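Local coordinates for protein aminotransferase TlmJ (Streptoalloteichus hindustanus, PDB 5UID) that probably transfers amino groups with the help of pyridoxal 5'-phosphate, as a member of the DegT/DnrJ/EryC1 aminotransferase family, in natural-product biosynthesis, at residues 136-141 with 170-175. Numbering follows the deposited sequence.
Sequences GYPGDL and RACGTL
The carbonyl O of Ala171 closes a turn that contains Cys172 and is directly followed by Leu175, the two residues that meet Pro138 and Leu141: Thr174 N donates to Ala171 O at 3.2 Å. Thr174 OG1 is modelled so close to the same oxygen that its bond is doubtful in detail. This is a type II beta turn, and Gly173 takes its third position with phi 95°, where a side chain would collide with the preceding carbonyl.

Across the contact everything is apolar. Cys172 SG rests against CB and CG of the Pro138 ring, 3.6 Å from Pro138 CG; the slim, weakly polar sulfur suits this buried place beside a rigid ring. Leu141 keeps CG anti to its backbone N (chi1 175°), which carries Leu141 CD2 to 3.7 Å from Leu175 CD2, the two leucines meeting at a slant. That same Leu141 methyl also grazes Cys172 SG at 4.2 Å.

His133 touches both Leu141 and Cys172, while Glu157 on strand 155-158 accepts the Gly173 N-H. The contact thus joins the loop from strand 126-132 into helix 141-151, which Leu141 begins, to the turn that begins at the end of the short strand 170-171 and to Leu175 just beyond it.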
ATOM      1  N   GLY A 136      17.886  16.387  -1.452  1.00 24.78           N
ATOM      2  CA  GLY A 136      18.601  16.116  -0.228  1.00 23.79           C
ATOM      3  C   GLY A 136      19.059  17.359   0.506  1.00 28.93           C
ATOM      4  O   GLY A 136      19.388  17.275   1.695  1.00 28.49           O
ATOM      5  N   TYR A 137      19.096  18.499  -0.173  1.00 33.21           N
ATOM      6  CA  TYR A 137      19.417  19.767   0.474  1.00 29.94           C
ATOM      7  C   TYR A 137      18.289  20.147   1.420  1.00 33.15           C
ATOM      8  O   TYR A 137      17.137  20.261   0.979  1.00 29.46           O
ATOM      9  CB  TYR A 137      19.613  20.868  -0.562  1.00 29.34           C
ATOM     10  CG  TYR A 137      20.975  20.916  -1.217  1.00 29.35           C
ATOM     11  CD1 TYR A 137      21.587  19.764  -1.692  1.00 25.33           C
ATOM     12  CD2 TYR A 137      21.635  22.129  -1.388  1.00 26.65           C
ATOM     13  CE1 TYR A 137      22.831  19.814  -2.302  1.00 26.38           C
ATOM     14  CE2 TYR A 137      22.873  22.189  -1.996  1.00 36.87           C
ATOM     15  CZ  TYR A 137      23.469  21.030  -2.451  1.00 37.35           C
ATOM     16  OH  TYR A 137      24.706  21.092  -3.057  1.00 33.40           O
ATOM     17  N   PRO A 138      18.557  20.349   2.711  1.00 31.94           N
ATOM     18  CA  PRO A 138      17.477  20.763   3.620  1.00 31.03           C
ATOM     19  C   PRO A 138      16.888  22.121   3.289  1.00 34.20           C
ATOM     20  O   PRO A 138      15.698  22.348   3.545  1.00 34.73           O
ATOM     21  CB  PRO A 138      18.157  20.760   4.993  1.00 28.60           C
ATOM     22  CG  PRO A 138      19.322  19.832   4.841  1.00 30.24           C
ATOM     23  CD  PRO A 138      19.798  20.022   3.433  1.00 26.59           C
ATOM     24  N   GLY A 139      17.678  23.035   2.733  1.00 29.67           N
ATOM     25  CA  GLY A 139      17.145  24.330   2.349  1.00 31.75           C
ATOM     26  C   GLY A 139      16.918  25.239   3.548  1.00 32.68           C
ATOM     27  O   GLY A 139      17.661  25.218   4.530  1.00 30.33           O
ATOM     28  N   ASP A 140      15.864  26.045   3.456  1.00 35.04           N
ATOM     29  CA  ASP A 140      15.487  26.979   4.518  1.00 33.39           C
ATOM     30  C   ASP A 140      14.619  26.319   5.581  1.00 38.27           C
ATOM     31  O   ASP A 140      13.721  26.953   6.143  1.00 28.73           O
ATOM     32  CB  ASP A 140      14.775  28.183   3.909  1.00 34.34           C
ATOM     33  CG  ASP A 140      14.996  29.453   4.704  1.00 40.05           C
ATOM     34  OD1 ASP A 140      15.943  29.485   5.517  1.00 38.68           O
ATOM     35  OD2 ASP A 140      14.223  30.417   4.517  1.00 43.17           O
ATOM     36  N   LEU A 141      14.885  25.043   5.880  1.00 37.25           N
ATOM     37  CA  LEU A 141      13.998  24.264   6.739  1.00 33.41           C
ATOM     38  C   LEU A 141      13.867  24.874   8.130  1.00 34.58           C
ATOM     39  O   LEU A 141      12.772  24.889   8.703  1.00 31.75           O
ATOM     40  CB  LEU A 141      14.504  22.824   6.836  1.00 33.99           C
ATOM     41  CG  LEU A 141      13.749  21.903   7.799  1.00 34.41           C
ATOM     42  CD1 LEU A 141      12.286  21.769   7.395  1.00 32.61           C
ATOM     43  CD2 LEU A 141      14.418  20.541   7.867  1.00 33.89           C
ATOM     44  N   ARG A 170      20.712  17.442  13.310  1.00 39.12           N
ATOM     45  CA  ARG A 170      19.318  17.043  13.457  1.00 38.09           C
ATOM     46  C   ARG A 170      18.783  16.552  12.119  1.00 34.77           C
ATOM     47  O   ARG A 170      18.927  17.234  11.100  1.00 26.20           O
ATOM     48  CB  ARG A 170      18.466  18.200  13.979  1.00 34.94           C
ATOM     49  CG  ARG A 170      18.760  18.570  15.420  1.00 35.58           C
ATOM     50  CD  ARG A 170      17.762  19.586  15.935  1.00 47.11           C
ATOM     51  NE  ARG A 170      16.386  19.129  15.767  1.00 51.70           N
ATOM     52  CZ  ARG A 170      15.320  19.802  16.187  1.00 45.99           C
ATOM     53  NH1 ARG A 170      14.105  19.312  15.989  1.00 42.41           N
ATOM     54  NH2 ARG A 170      15.468  20.963  16.809  1.00 47.48           N
ATOM     55  N   ALA A 171      18.161  15.378  12.131  1.00 33.04           N
ATOM     56  CA  ALA A 171      17.721  14.749  10.894  1.00 33.61           C
ATOM     57  C   ALA A 171      16.538  15.496  10.291  1.00 34.31           C
ATOM     58  O   ALA A 171      15.621  15.923  10.999  1.00 33.03           O
ATOM     59  CB  ALA A 171      17.343  13.290  11.151  1.00 24.14           C
ATOM     60  N   CYS A 172      16.571  15.662   8.970  1.00 31.28           N
ATOM     61  CA  CYS A 172      15.410  16.178   8.259  1.00 34.43           C
ATOM     62  C   CYS A 172      14.219  15.257   8.483  1.00 26.80           C
ATOM     63  O   CYS A 172      14.359  14.032   8.515  1.00 29.59           O
ATOM     64  CB  CYS A 172      15.709  16.307   6.764  1.00 34.49           C
ATOM     65  SG  CYS A 172      16.958  17.559   6.358  1.00 36.46           S
ATOM     66  N   GLY A 173      13.043  15.856   8.651  1.00 28.08           N
ATOM     67  CA  GLY A 173      11.860  15.120   9.041  1.00 31.46           C
ATOM     68  C   GLY A 173      11.580  15.116  10.528  1.00 29.06           C
ATOM     69  O   GLY A 173      10.555  14.564  10.948  1.00 31.05           O
ATOM     70  N   THR A 174      12.459  15.708  11.337  1.00 23.25           N
ATOM     71  CA  THR A 174      12.267  15.799  12.775  1.00 23.96           C
ATOM     72  C   THR A 174      12.186  17.234  13.274  1.00 29.41           C
ATOM     73  O   THR A 174      12.112  17.448  14.491  1.00 31.97           O
ATOM     74  CB  THR A 174      13.402  15.071  13.512  1.00 32.10           C
ATOM     75  OG1 THR A 174      14.645  15.736  13.250  1.00 29.06           O
ATOM     76  CG2 THR A 174      13.498  13.620  13.053  1.00 28.21           C
ATOM     77  N   LEU A 175      12.211  18.223  12.382  1.00 27.11           N
ATOM     78  CA  LEU A 175      12.140  19.618  12.800  1.00 30.57           C
ATOM     79  C   LEU A 175      10.714  20.146  12.830  1.00 29.73           C
ATOM     80  O   LEU A 175      10.414  21.054  13.612  1.00 32.09           O
ATOM     81  CB  LEU A 175      12.991  20.496  11.877  1.00 34.14           C
ATOM     82  CG  LEU A 175      14.492  20.591  12.163  1.00 42.80           C
ATOM     83  CD1 LEU A 175      15.207  19.277  11.889  1.00 43.00           C
ATOM     84  CD2 LEU A 175      15.107  21.720  11.350  1.00 49.38           C
TER